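Side-chain contacts in adenosine deaminase (Burkholderia ambifaria, PDB 4GXW), which binds a zinc ion and is probably a hydrolase that deaminates adenosine, adenine or a related purine: residues Glu228-Val231 with His235-Arg238; Met222-Val227 with Val246-Leu251; Ala169-Met174 with Arg204-Ala209; Glu312-Met317 with Lys329-Asn334. All coordinates share one frame; numbering follows the deposited sequence. Where two conformers were deposited one is given.

Contact 1 of 4, residues Glu228-Val231 with His235-Arg238; sequences ETAV and HVDR
Val-236 lays one branch of its side chain over the end of the helix that precedes it: Val-236 CG2 sits 3.4 Å from Ala-230 O. Val-236 CG2 also lies 4.2 Å from each of Ala-230 CB and Val-231 CG2. A chi1 of -62° sets CG1 anti to the carbonyl carbon and CG2 between the backbone N and that carbon, from where CG2 meets both residues. Alanine suits its place because a lone CB leaves room for the valine to lie close to the helix backbone. The same oxygen, Ala-230 O, accepts from Val-236 N over 3.1 Å. The N-H points almost straight at the oxygen (172°), though the donor is tilted 27° from the carbonyl plane. This is how a helix of the TIM-barrel fold hands over to its next strand: helix 224-232 ends, the chain reverses, and strand 238-239 begins. The reversal falls at His-235, whose positive phi places it in the left-handed helical region. His-235 CA makes a C-H...O contact of 3.3 Å with Val-231 O, while the imidazole, suited to a solvent-exposed position, approaches that oxygen obliquely. Val-231 O is further satisfied by a water that donates to it at 2.7 Å. The water's other hydrogen goes to Val-236 O, so it ties the helix end to the loop a second time. Val-236 packs inward on Thr-213 and Ala-215 of strand 212-217 and also touches Tyr-203 of the neighbouring helix 200-208, while Val-231 leans on Tyr-255 and Arg-258 of helix 249-258.

Contact 2 of 4, residues Met222-Val227 with Val246-Leu251; sequences MPWRNV and VDNPEL
The starts of two successive barrel helices meet where Trp-224, at the beginning of helix 224-232, faces Asp-247, Asn-248 and Leu-251 around the N-cap of helix 249-258. Asn-248 occupies the N-cap position itself and presses its CB on the indole: Asn-248 CB stands 4.0 Å from the centroid of the five-membered ring of Trp-224, just 10° off the normal, a CH-pi contact over the face. Its amide plane stands nearly perpendicular to the ring, 81° away. Two more residues meet the same indole obliquely. Leu-251 CD2 lies 3.8 Å from Trp-224 CE3, and Asp-247 CB comes within 3.9 Å of Trp-224 CD1. A broad, flat tryptophan fits here because one ring can span all three neighbours; chi1 of 61° swings it between its own backbone N and carbonyl carbon, out toward the second helix. The polar side is bridged by a water, which accepts from Trp-224 N at 3.1 Å and donates to Asp-247 OD2. Nearby, Met-222 O is bonded to Thr-244 OG1, and Leu-251 also packs on Glu-228, one turn further along helix 224-232, whose preceding strand is 212-217, just as strand 238-239 precedes helix 249-258.

Contact 3 of 4, residues Ala169-Met174 with Arg204-Ala209; sequences AIVDWM and RDARAA
Asp-205 OD1 is gripped by two nitrogens of the preceding residue: Arg-204 NE and Arg-204 NH2 each donate to it at 2.9 Å. The guanidinium comes side-on with the oxygen close to its plane; Arg-204 NE meets OD1 nearly end-on to its C-O bond, whereas Arg-204 NH2 comes to the syn lone pair of OD1, on the side of the other oxygen. Sharing a single acceptor bends both bonds, to 143° for NE and 144° for NH2. The other oxygen, Asp-205 OD2, accepts from a water at 2.8 Å. The water's second hydrogen goes to Asp-172 OD1 on the facing helix, joining two carboxylates whose mutual repulsion the arginine and the water probably ease. Helices 164-176 and 200-208 are neighbours on the outside of the TIM barrel, either side of strand 184-188 in the chain, and below this polar rim they pack closely. Val-171 points at the other helix, and a chi1 of -177° turns both its branches onto it. Val-171 CG1 rests 3.8 Å from Ala-206 N, while Val-171 CG2 meets Ala-206 CB at 4.1 Å. Asp-205 lends its aliphatic part, Asp-205 CB lying 3.9 Å from Val-171 CG1. Alanine suits this spot because its short side chain lets the two backbones approach, to 5.9 Å between Val-171 CA and Ala-206 CA. Further in, Ala-206 and Met-174 both touch Ile-185 of strand 184-188.

Contact 4 of 4, residues Glu312-Met317 with Lys329-Asn334; sequences EAWELM and KQFMLN
Trp-314 and Met-317, one turn apart on helix 310-319, reach across to Phe-331 on helix 325-338, in the helical layer that follows strand 295-298 of the TIM-barrel fold. The far end of the indole does most of the touching: Trp-314 CH2 lies 3.6 Å from Phe-331 CB. Trp-314 CH2 is also 3.6 Å from Met-332 N, which sits at the indole edge in the ring plane, so the tryptophan noses against backbone as well as side chain. Next to it, Met-317 CE comes to 3.7 Å from Phe-331 CE2. The methionine gets there by folding: bends at chi2 (-63°) and chi3 (-79°) turn its methyl toward the phenyl, and an unbranched, flexible chain suits such a fit. Long side chains suit the spacing, since the axes of segments 312-317 and 329-334 come no closer than 12.1 Å, with 134° between their N-to-C directions, a span that a tryptophan can bridge. Around this first shell, Pro-298 of strand 295-298 and Leu-328 each touch both Trp-314 and Met-317, while Phe-323 packs edge-to-face with Phe-331. Met-332 turns the other way, onto Trp-353 and Phe-357 of helix 343-371. The zinc ligands are not far off: the Trp-314 side chain is about 10 Å from that of His-35, and the Met-317 side chain about 12 Å from that of Asp-301. At the edge of the Phe-331 ring, in its plane, lies Asn-334 ND2, which is hydrogen-bonded to Ile-296 O.

Along the chain, contact 3 closes first, contact 1 lies nested within the loop closed by contact 2, and contact 4 follows. Contacts 1 and 2 share helix 224-232; their centres are about 12 Å apart and they touch, Glu-228 CB lying 3.6 Å from Leu-251 CD2. Contact 3, about 16 Å from contact 1 between centres, meets it through Arg-207 and His-235. Contact 4 lies about 32 Å from contact 3 between centres, across the chain's centre. Contacts 2 and 3 join successive barrel helices, contact 1 a helix end to its following loop, and contact 4 two helices after strand 295-298. Strand 212-217 carries the zinc ligand His-216, while His-35 follows strand 31-33.

Contact 1 of 4, residues Glu228-Val231 with His235-Arg238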
loop_
_atom_site.group_PDB
_atom_site.type_symbol
_atom_site.label_atom_id
_atom_site.label_comp_id
_atom_site.label_asym_id
_atom_site.label_seq_id
_atom_site.Cartn_x
_atom_site.Cartn_y
_atom_site.Cartn_z
ATOM N N GLU A 228 -8.847 -17.042 -2.792
ATOM C CA GLU A 228 -10.199 -17.500 -3.090
ATOM C C GLU A 228 -11.176 -17.182 -1.952
ATOM O O GLU A 228 -12.291 -16.706 -2.186
ATOM C CB GLU A 228 -10.207 -19.006 -3.392
ATOM C CG GLU A 228 -11.578 -19.537 -3.764
ATOM C CD GLU A 228 -11.607 -21.041 -3.903
ATOM O OE1 GLU A 228 -10.817 -21.730 -3.208
ATOM O OE2 GLU A 228 -12.430 -21.537 -4.707
ATOM N N THR A 229 -10.763 -17.446 -0.716
ATOM C CA THR A 229 -11.603 -17.154 0.440
ATOM C C THR A 229 -11.891 -15.649 0.560
ATOM O O THR A 229 -13.038 -15.248 0.791
ATOM C CB THR A 229 -10.959 -17.689 1.725
ATOM O OG1 THR A 229 -10.860 -19.114 1.622
ATOM C CG2 THR A 229 -11.808 -17.340 2.939
ATOM N N ALA A 230 -10.874 -14.808 0.381
ATOM C CA ALA A 230 -11.098 -13.365 0.444
ATOM C C ALA A 230 -12.118 -12.907 -0.589
ATOM O O ALA A 230 -13.048 -12.143 -0.277
ATOM C CB ALA A 230 -9.795 -12.613 0.266
ATOM N N VAL A 231 -11.955 -13.377 -1.823
ATOM C CA VAL A 231 -12.820 -12.932 -2.904
ATOM C C VAL A 231 -14.221 -13.536 -2.836
ATOM O O VAL A 231 -15.211 -12.830 -3.034
ATOM C CB VAL A 231 -12.165 -13.213 -4.271
ATOM C CG1 VAL A 231 -13.113 -12.861 -5.404
ATOM C CG2 VAL A 231 -10.852 -12.438 -4.391
ATOM N N HIS A 235 -16.026 -11.636 0.142
ATOM C CA HIS A 235 -16.562 -10.756 -0.900
ATOM C C HIS A 235 -15.830 -9.421 -0.985
ATOM O O HIS A 235 -16.454 -8.381 -1.159
ATOM C CB HIS A 235 -18.078 -10.534 -0.732
ATOM C CG HIS A 235 -18.876 -11.802 -0.714
ATOM N ND1 HIS A 235 -18.916 -12.674 -1.781
ATOM C CD2 HIS A 235 -19.655 -12.355 0.248
ATOM C CE1 HIS A 235 -19.688 -13.703 -1.483
ATOM N NE2 HIS A 235 -20.153 -13.531 -0.258
ATOM N N VAL A 236 -14.506 -9.447 -0.892
ATOM C CA VAL A 236 -13.740 -8.206 -0.940
ATOM C C VAL A 236 -13.888 -7.503 -2.286
ATOM O O VAL A 236 -14.108 -8.134 -3.330
ATOM C CB VAL A 236 -12.234 -8.413 -0.619
ATOM C CG1 VAL A 236 -12.066 -8.941 0.795
ATOM C CG2 VAL A 236 -11.570 -9.344 -1.630
ATOM N N ASP A 237 -13.765 -6.186 -2.242
ATOM C CA ASP A 237 -13.825 -5.372 -3.444
ATOM C C ASP A 237 -12.524 -5.361 -4.221
ATOM O O ASP A 237 -12.526 -5.171 -5.433
ATOM C CB ASP A 237 -14.253 -3.952 -3.086
ATOM C CG ASP A 237 -15.618 -3.919 -2.472
ATOM O OD1 ASP A 237 -16.602 -4.114 -3.227
ATOM O OD2 ASP A 237 -15.739 -3.761 -1.236
ATOM N N ARG A 238 -11.414 -5.533 -3.517
ATOM C CA ARG A 238 -10.120 -5.706 -4.167
ATOM C C ARG A 238 -9.238 -6.553 -3.263
ATOM O O ARG A 238 -9.619 -6.855 -2.135
ATOM C CB ARG A 238 -9.463 -4.363 -4.537
ATOM C CG ARG A 238 -9.198 -3.450 -3.352
ATOM C CD ARG A 238 -8.542 -2.121 -3.779
ATOM N NE ARG A 238 -8.137 -1.363 -2.596
ATOM C CZ ARG A 238 -8.513 -0.119 -2.293
ATOM N NH1 ARG A 238 -9.288 0.591 -3.100
ATOM N NH2 ARG A 238 -8.094 0.431 -1.167
HETATM O O HOH W 1 -15.525 -10.364 -4.146
#

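Contact 2 of 4, residues Met222-Val227 with Val246-Leu251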
loop_
_atom_site.group_PDB
_atom_site.type_symbol
_atom_site.label_atom_id
_atom_site.label_comp_id
_atom_site.label_asym_id
_atom_site.label_seq_id
_atom_site.Cartn_x
_atom_site.Cartn_y
_atom_site.Cartn_z
ATOM N N MET A 222 1.619 -17.968 1.365
ATOM C CA MET A 222 0.400 -18.603 1.864
ATOM C C MET A 222 -0.452 -19.104 0.699
ATOM O O MET A 222 -0.352 -18.582 -0.415
ATOM C CB MET A 222 -0.383 -17.651 2.777
ATOM C CG MET A 222 0.280 -17.413 4.125
ATOM S SD MET A 222 0.477 -18.925 5.103
ATOM C CE MET A 222 2.194 -19.318 4.778
ATOM N N PRO A 223 -1.277 -20.136 0.945
ATOM C CA PRO A 223 -1.990 -20.801 -0.152
ATOM C C PRO A 223 -2.887 -19.869 -0.971
ATOM O O PRO A 223 -3.495 -18.943 -0.415
ATOM C CB PRO A 223 -2.853 -21.840 0.579
ATOM C CG PRO A 223 -2.127 -22.107 1.861
ATOM C CD PRO A 223 -1.518 -20.792 2.243
ATOM N N TRP A 224 -2.990 -20.130 -2.277
ATOM C CA TRP A 224 -3.932 -19.397 -3.124
ATOM C C TRP A 224 -5.365 -19.514 -2.599
ATOM O O TRP A 224 -6.201 -18.647 -2.869
ATOM C CB TRP A 224 -3.840 -19.830 -4.595
ATOM C CG TRP A 224 -4.152 -21.276 -4.859
ATOM C CD1 TRP A 224 -3.253 -22.285 -5.068
ATOM C CD2 TRP A 224 -5.452 -21.873 -4.975
ATOM N NE1 TRP A 224 -3.912 -23.468 -5.286
ATOM C CE2 TRP A 224 -5.262 -23.244 -5.236
ATOM C CE3 TRP A 224 -6.758 -21.381 -4.874
ATOM C CZ2 TRP A 224 -6.330 -24.130 -5.392
ATOM C CZ3 TRP A 224 -7.816 -22.260 -5.035
ATOM C CH2 TRP A 224 -7.593 -23.619 -5.291
ATOM N N ARG A 225 -5.649 -20.568 -1.833
ATOM C CA ARG A 225 -6.956 -20.711 -1.180
ATOM C C ARG A 225 -7.340 -19.465 -0.395
ATOM O O ARG A 225 -8.510 -19.094 -0.337
ATOM C CB ARG A 225 -6.972 -21.920 -0.238
ATOM C CG ARG A 225 -7.624 -23.174 -0.805
ATOM C CD ARG A 225 -7.213 -24.437 -0.034
ATOM N NE ARG A 225 -7.735 -24.507 1.335
ATOM C CZ ARG A 225 -7.090 -24.092 2.425
ATOM N NH1 ARG A 225 -7.661 -24.219 3.618
ATOM N NH2 ARG A 225 -5.879 -23.548 2.331
ATOM N N ASN A 226 -6.357 -18.814 0.216
ATOM C CA ASN A 226 -6.659 -17.592 0.969
ATOM C C ASN A 226 -7.177 -16.481 0.069
ATOM O O ASN A 226 -8.016 -15.674 0.477
ATOM C CB ASN A 226 -5.446 -17.086 1.754
ATOM C CG ASN A 226 -5.162 -17.915 2.993
ATOM O OD1 ASN A 226 -5.861 -18.894 3.283
ATOM N ND2 ASN A 226 -4.131 -17.520 3.742
ATOM N N VAL A 227 -6.651 -16.408 -1.152
ATOM C CA VAL A 227 -7.160 -15.439 -2.123
ATOM C C VAL A 227 -8.602 -15.771 -2.498
ATOM O O VAL A 227 -9.472 -14.888 -2.529
ATOM C CB VAL A 227 -6.262 -15.378 -3.379
ATOM C CG1 VAL A 227 -6.758 -14.306 -4.353
ATOM C CG2 VAL A 227 -4.819 -15.103 -2.972
ATOM N N VAL A 246 -1.172 -17.105 -8.845
ATOM C CA VAL A 246 -0.568 -17.570 -10.093
ATOM C C VAL A 246 -0.427 -19.091 -10.120
ATOM O O VAL A 246 -0.256 -19.678 -11.190
ATOM C CB VAL A 246 0.801 -16.921 -10.382
ATOM C CG1 VAL A 246 0.679 -15.403 -10.407
ATOM C CG2 VAL A 246 1.841 -17.376 -9.362
ATOM N N ASP A 247 -0.511 -19.723 -8.949
ATOM C CA ASP A 247 -0.461 -21.182 -8.846
ATOM C C ASP A 247 -1.730 -21.841 -9.390
ATOM O O ASP A 247 -1.751 -23.050 -9.618
ATOM C CB ASP A 247 -0.252 -21.619 -7.391
ATOM C CG ASP A 247 1.090 -21.193 -6.833
ATOM O OD1 ASP A 247 2.021 -20.949 -7.623
ATOM O OD2 ASP A 247 1.220 -21.117 -5.594
ATOM N N ASN A 248 -2.783 -21.051 -9.594
ATOM C CA ASN A 248 -4.074 -21.572 -10.042
ATOM C C ASN A 248 -4.572 -20.779 -11.249
ATOM O O ASN A 248 -5.329 -19.821 -11.104
ATOM C CB ASN A 248 -5.096 -21.499 -8.896
ATOM C CG ASN A 248 -6.430 -22.160 -9.234
ATOM O OD1 ASN A 248 -6.799 -22.305 -10.395
ATOM N ND2 ASN A 248 -7.170 -22.542 -8.201
ATOM N N PRO A 249 -4.133 -21.170 -12.452
ATOM C CA PRO A 249 -4.576 -20.400 -13.618
ATOM C C PRO A 249 -6.094 -20.431 -13.836
ATOM O O PRO A 249 -6.621 -19.488 -14.427
ATOM C CB PRO A 249 -3.815 -21.037 -14.790
ATOM C CG PRO A 249 -3.235 -22.317 -14.263
ATOM C CD PRO A 249 -3.081 -22.145 -12.783
ATOM N N GLU A 250 -6.791 -21.459 -13.359
ATOM C CA GLU A 250 -8.251 -21.482 -13.466
ATOM C C GLU A 250 -8.895 -20.341 -12.676
ATOM O O GLU A 250 -9.792 -19.652 -13.169
ATOM C CB GLU A 250 -8.821 -22.813 -12.980
ATOM C CG GLU A 250 -8.067 -24.028 -13.461
ATOM C CD GLU A 250 -7.126 -24.564 -12.408
ATOM O OE1 GLU A 250 -5.894 -24.425 -12.575
ATOM O OE2 GLU A 250 -7.623 -25.120 -11.402
ATOM N N LEU A 251 -8.451 -20.151 -11.441
ATOM C CA LEU A 251 -8.969 -19.060 -10.626
ATOM C C LEU A 251 -8.559 -17.709 -11.210
ATOM O O LEU A 251 -9.325 -16.741 -11.157
ATOM C CB LEU A 251 -8.492 -19.198 -9.177
ATOM C CG LEU A 251 -9.340 -18.493 -8.118
ATOM C CD1 LEU A 251 -10.801 -18.912 -8.235
ATOM C CD2 LEU A 251 -8.828 -18.800 -6.725
HETATM O O HOH W 2 -0.493 -21.605 -3.322
#

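Contact 3 of 4, residues Ala169-Met174 with Arg204-Ala209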
loop_
_atom_site.group_PDB
_atom_site.type_symbol
_atom_site.label_atom_id
_atom_site.label_comp_id
_atom_site.label_asym_id
_atom_site.label_seq_id
_atom_site.Cartn_x
_atom_site.Cartn_y
_atom_site.Cartn_z
ATOM N N ALA A 169 -14.904 -5.416 16.755
ATOM C CA ALA A 169 -14.829 -4.155 17.495
ATOM C C ALA A 169 -14.499 -2.971 16.578
ATOM O O ALA A 169 -15.024 -1.869 16.754
ATOM C CB ALA A 169 -13.822 -4.258 18.653
ATOM N N ILE A 170 -13.643 -3.194 15.584
ATOM C CA ILE A 170 -13.299 -2.132 14.638
ATOM C C ILE A 170 -14.513 -1.643 13.860
ATOM O O ILE A 170 -14.729 -0.428 13.719
ATOM C CB ILE A 170 -12.232 -2.604 13.636
ATOM C CG1 ILE A 170 -10.904 -2.824 14.359
ATOM C CG2 ILE A 170 -12.076 -1.614 12.480
ATOM C CD1 ILE A 170 -9.855 -3.468 13.493
ATOM N N VAL A 171 -15.313 -2.583 13.362
ATOM C CA VAL A 171 -16.497 -2.206 12.609
ATOM C C VAL A 171 -17.482 -1.456 13.510
ATOM O O VAL A 171 -18.086 -0.469 13.085
ATOM C CB VAL A 171 -17.160 -3.410 11.905
ATOM C CG1 VAL A 171 -18.339 -2.946 11.072
ATOM C CG2 VAL A 171 -16.148 -4.121 11.010
ATOM N N ASP A 172 -17.617 -1.909 14.761
ATOM C CA ASP A 172 -18.439 -1.201 15.750
ATOM C C ASP A 172 -17.958 0.251 15.915
ATOM O O ASP A 172 -18.752 1.195 15.902
ATOM C CB ASP A 172 -18.412 -1.918 17.115
ATOM C CG ASP A 172 -19.153 -3.249 17.113
ATOM O OD1 ASP A 172 -20.027 -3.463 16.245
ATOM O OD2 ASP A 172 -18.874 -4.077 18.010
ATOM N N TRP A 173 -16.651 0.424 16.073
ATOM C CA TRP A 173 -16.081 1.765 16.190
ATOM C C TRP A 173 -16.388 2.620 14.970
ATOM O O TRP A 173 -16.738 3.794 15.099
ATOM C CB TRP A 173 -14.567 1.690 16.393
ATOM C CG TRP A 173 -14.154 1.318 17.776
ATOM C CD1 TRP A 173 -14.775 1.669 18.942
ATOM C CD2 TRP A 173 -13.017 0.528 18.146
ATOM N NE1 TRP A 173 -14.091 1.142 20.013
ATOM C CE2 TRP A 173 -13.013 0.432 19.548
ATOM C CE3 TRP A 173 -12.001 -0.101 17.423
ATOM C CZ2 TRP A 173 -12.030 -0.274 20.244
ATOM C CZ3 TRP A 173 -11.027 -0.799 18.117
ATOM C CH2 TRP A 173 -11.056 -0.889 19.509
ATOM N N MET A 174 -16.244 2.030 13.787
ATOM C CA MET A 174 -16.466 2.755 12.536
ATOM C C MET A 174 -17.910 3.221 12.407
ATOM O O MET A 174 -18.163 4.358 12.010
ATOM C CB MET A 174 -16.067 1.902 11.331
ATOM C CG MET A 174 -14.556 1.677 11.225
ATOM S SD MET A 174 -14.110 0.416 10.026
ATOM C CE MET A 174 -14.670 1.165 8.492
ATOM N N ARG A 204 -18.621 -9.556 7.264
ATOM C CA ARG A 204 -20.078 -9.496 7.162
ATOM C C ARG A 204 -20.607 -8.179 7.714
ATOM O O ARG A 204 -21.423 -7.499 7.082
ATOM C CB ARG A 204 -20.726 -10.640 7.944
ATOM C CG ARG A 204 -22.255 -10.568 7.987
ATOM C CD ARG A 204 -22.812 -11.391 9.129
ATOM N NE ARG A 204 -22.516 -10.783 10.425
ATOM C CZ ARG A 204 -22.906 -11.285 11.592
ATOM N NH1 ARG A 204 -23.600 -12.418 11.633
ATOM N NH2 ARG A 204 -22.594 -10.659 12.719
ATOM N N ASP A 205 -20.131 -7.810 8.896
ATOM C CA ASP A 205 -20.603 -6.596 9.544
ATOM C C ASP A 205 -20.210 -5.353 8.747
ATOM O O ASP A 205 -21.010 -4.424 8.631
ATOM C CB ASP A 205 -20.047 -6.487 10.972
ATOM C CG ASP A 205 -20.673 -7.475 11.934
ATOM O OD1 ASP A 205 -21.592 -8.229 11.554
ATOM O OD2 ASP A 205 -20.245 -7.470 13.107
ATOM N N ALA A 206 -18.996 -5.318 8.205
ATOM C CA ALA A 206 -18.550 -4.141 7.456
ATOM C C ALA A 206 -19.411 -3.926 6.224
ATOM O O ALA A 206 -19.857 -2.804 5.958
ATOM C CB ALA A 206 -17.086 -4.276 7.069
ATOM N N ARG A 207 -19.666 -5.013 5.499
ATOM C CA ARG A 207 -20.462 -4.937 4.285
ATOM C C ARG A 207 -21.905 -4.565 4.625
ATOM O O ARG A 207 -22.518 -3.753 3.932
ATOM C CB ARG A 207 -20.376 -6.230 3.474
ATOM C CG ARG A 207 -18.968 -6.467 2.934
ATOM C CD ARG A 207 -18.915 -7.580 1.903
ATOM N NE ARG A 207 -19.303 -7.100 0.573
ATOM C CZ ARG A 207 -20.268 -7.629 -0.174
ATOM N NH1 ARG A 207 -20.975 -8.669 0.256
ATOM N NH2 ARG A 207 -20.532 -7.115 -1.370
ATOM N N ALA A 208 -22.439 -5.119 5.713
ATOM C CA ALA A 208 -23.806 -4.780 6.125
ATOM C C ALA A 208 -23.928 -3.310 6.530
ATOM O O ALA A 208 -25.010 -2.722 6.472
ATOM C CB ALA A 208 -24.268 -5.681 7.271
ATOM N N ALA A 209 -22.816 -2.723 6.950
ATOM C CA ALA A 209 -22.774 -1.324 7.361
ATOM C C ALA A 209 -22.485 -0.398 6.179
ATOM O O ALA A 209 -22.358 0.814 6.361
ATOM C CB ALA A 209 -21.724 -1.128 8.454
HETATM O O HOH W 3 -19.823 -4.802 13.843
#

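Contact 4 of 4, residues Glu312-Met317 with Lys329-Asn334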
loop_
_atom_site.group_PDB
_atom_site.type_symbol
_atom_site.label_atom_id
_atom_site.label_comp_id
_atom_site.label_asym_id
_atom_site.label_seq_id
_atom_site.Cartn_x
_atom_site.Cartn_y
_atom_site.Cartn_z
ATOM N N GLU A 312 9.485 5.679 -7.388
ATOM C CA GLU A 312 10.394 4.543 -7.422
ATOM C C GLU A 312 9.662 3.209 -7.571
ATOM O O GLU A 312 10.161 2.294 -8.235
ATOM C CB GLU A 312 11.266 4.534 -6.163
ATOM C CG GLU A 312 12.330 5.627 -6.126
ATOM C CD GLU A 312 13.050 5.707 -4.794
ATOM O OE1 GLU A 312 12.387 5.537 -3.745
ATOM O OE2 GLU A 312 14.285 5.925 -4.787
ATOM N N ALA A 313 8.494 3.087 -6.945
ATOM C CA ALA A 313 7.719 1.864 -7.092
ATOM C C ALA A 313 7.307 1.643 -8.545
ATOM O O ALA A 313 7.419 0.536 -9.070
ATOM C CB ALA A 313 6.504 1.877 -6.159
ATOM N N TRP A 314 6.867 2.715 -9.197
ATOM C CA TRP A 314 6.547 2.675 -10.615
ATOM C C TRP A 314 7.790 2.370 -11.472
ATOM O O TRP A 314 7.741 1.543 -12.386
ATOM C CB TRP A 314 5.832 3.980 -11.031
ATOM C CG TRP A 314 4.421 3.952 -10.567
ATOM C CD1 TRP A 314 3.963 4.240 -9.316
ATOM C CD2 TRP A 314 3.280 3.524 -11.326
ATOM N NE1 TRP A 314 2.600 4.043 -9.254
ATOM C CE2 TRP A 314 2.161 3.600 -10.472
ATOM C CE3 TRP A 314 3.096 3.098 -12.644
ATOM C CZ2 TRP A 314 0.873 3.260 -10.898
ATOM C CZ3 TRP A 314 1.823 2.762 -13.063
ATOM C CH2 TRP A 314 0.729 2.845 -12.193
ATOM N N GLU A 315 8.909 3.012 -11.147
ATOM C CA GLU A 315 10.170 2.761 -11.844
ATOM C C GLU A 315 10.544 1.270 -11.836
ATOM O O GLU A 315 10.904 0.712 -12.874
ATOM C CB GLU A 315 11.294 3.582 -11.212
ATOM C CG GLU A 315 12.675 3.234 -11.749
ATOM C CD GLU A 315 13.783 4.035 -11.096
ATOM O OE1 GLU A 315 13.513 5.172 -10.650
ATOM O OE2 GLU A 315 14.932 3.531 -11.023
ATOM N N LEU A 316 10.432 0.626 -10.671
ATOM C CA LEU A 316 10.803 -0.785 -10.549
ATOM C C LEU A 316 10.022 -1.697 -11.490
ATOM O O LEU A 316 10.563 -2.675 -12.006
ATOM C CB LEU A 316 10.639 -1.268 -9.104
ATOM C CG LEU A 316 11.661 -0.739 -8.098
ATOM C CD1 LEU A 316 11.312 -1.212 -6.691
ATOM C CD2 LEU A 316 13.076 -1.161 -8.477
ATOM N N MET A 317 8.748 -1.389 -11.708
ATOM C CA MET A 317 7.943 -2.188 -12.632
ATOM C C MET A 317 8.558 -2.207 -14.035
ATOM O O MET A 317 8.564 -3.237 -14.715
ATOM C CB MET A 317 6.512 -1.653 -12.693
ATOM C CG MET A 317 5.826 -1.580 -11.348
ATOM S SD MET A 317 5.600 -3.175 -10.531
ATOM C CE MET A 317 4.184 -3.813 -11.408
ATOM N N LYS A 329 0.605 2.319 -18.413
ATOM C CA LYS A 329 -0.653 3.024 -18.631
ATOM C C LYS A 329 -1.839 2.190 -18.132
ATOM O O LYS A 329 -2.753 2.709 -17.482
ATOM C CB LYS A 329 -0.837 3.384 -20.110
ATOM C CG LYS A 329 -2.018 4.315 -20.365
ATOM C CD LYS A 329 -2.172 4.665 -21.829
ATOM C CE LYS A 329 -3.375 5.580 -22.049
ATOM N NZ LYS A 329 -3.499 5.965 -23.483
ATOM N N GLN A 330 -1.817 0.892 -18.431
ATOM C CA GLN A 330 -2.854 -0.003 -17.939
ATOM C C GLN A 330 -2.862 -0.075 -16.413
ATOM O O GLN A 330 -3.929 -0.081 -15.805
ATOM C CB GLN A 330 -2.730 -1.395 -18.561
ATOM C CG GLN A 330 -3.044 -1.414 -20.048
ATOM C CD GLN A 330 -4.354 -0.715 -20.370
ATOM O OE1 GLN A 330 -5.396 -1.033 -19.797
ATOM N NE2 GLN A 330 -4.301 0.258 -21.283
ATOM N N PHE A 331 -1.685 -0.119 -15.791
ATOM C CA PHE A 331 -1.633 -0.134 -14.331
ATOM C C PHE A 331 -2.260 1.134 -13.737
ATOM O O PHE A 331 -2.925 1.069 -12.706
ATOM C CB PHE A 331 -0.196 -0.253 -13.808
ATOM C CG PHE A 331 0.524 -1.510 -14.213
ATOM C CD1 PHE A 331 -0.152 -2.653 -14.631
ATOM C CD2 PHE A 331 1.906 -1.534 -14.182
ATOM C CE1 PHE A 331 0.544 -3.797 -14.990
ATOM C CE2 PHE A 331 2.607 -2.668 -14.547
ATOM C CZ PHE A 331 1.928 -3.799 -14.962
ATOM N N MET A 332 -2.021 2.277 -14.374
ATOM C CA MET A 332 -2.652 3.531 -13.969
ATOM C C MET A 332 -4.175 3.422 -14.034
ATOM O O MET A 332 -4.883 3.789 -13.088
ATOM C CB MET A 332 -2.175 4.690 -14.857
ATOM C CG MET A 332 -2.822 6.014 -14.476
ATOM S SD MET A 332 -2.404 7.364 -15.594
ATOM C CE MET A 332 -3.355 6.912 -17.035
ATOM N N LEU A 333 -4.678 2.891 -15.141
ATOM C CA LEU A 333 -6.114 2.695 -15.287
ATOM C C LEU A 333 -6.662 1.698 -14.263
ATOM O O LEU A 333 -7.767 1.883 -13.743
ATOM C CB LEU A 333 -6.454 2.277 -16.720
ATOM C CG LEU A 333 -6.129 3.335 -17.785
ATOM C CD1 LEU A 333 -6.289 2.751 -19.172
ATOM C CD2 LEU A 333 -7.019 4.561 -17.607
ATOM N N ASN A 334 -5.882 0.661 -13.952
ATOM C CA ASN A 334 -6.272 -0.298 -12.918
ATOM C C ASN A 334 -6.433 0.360 -11.552
ATOM O O ASN A 334 -7.341 0.023 -10.788
ATOM C CB ASN A 334 -5.259 -1.443 -12.818
ATOM C CG ASN A 334 -5.169 -2.269 -14.089
ATOM O OD1 ASN A 334 -6.063 -2.231 -14.952
ATOM N ND2 ASN A 334 -4.092 -3.043 -14.201
#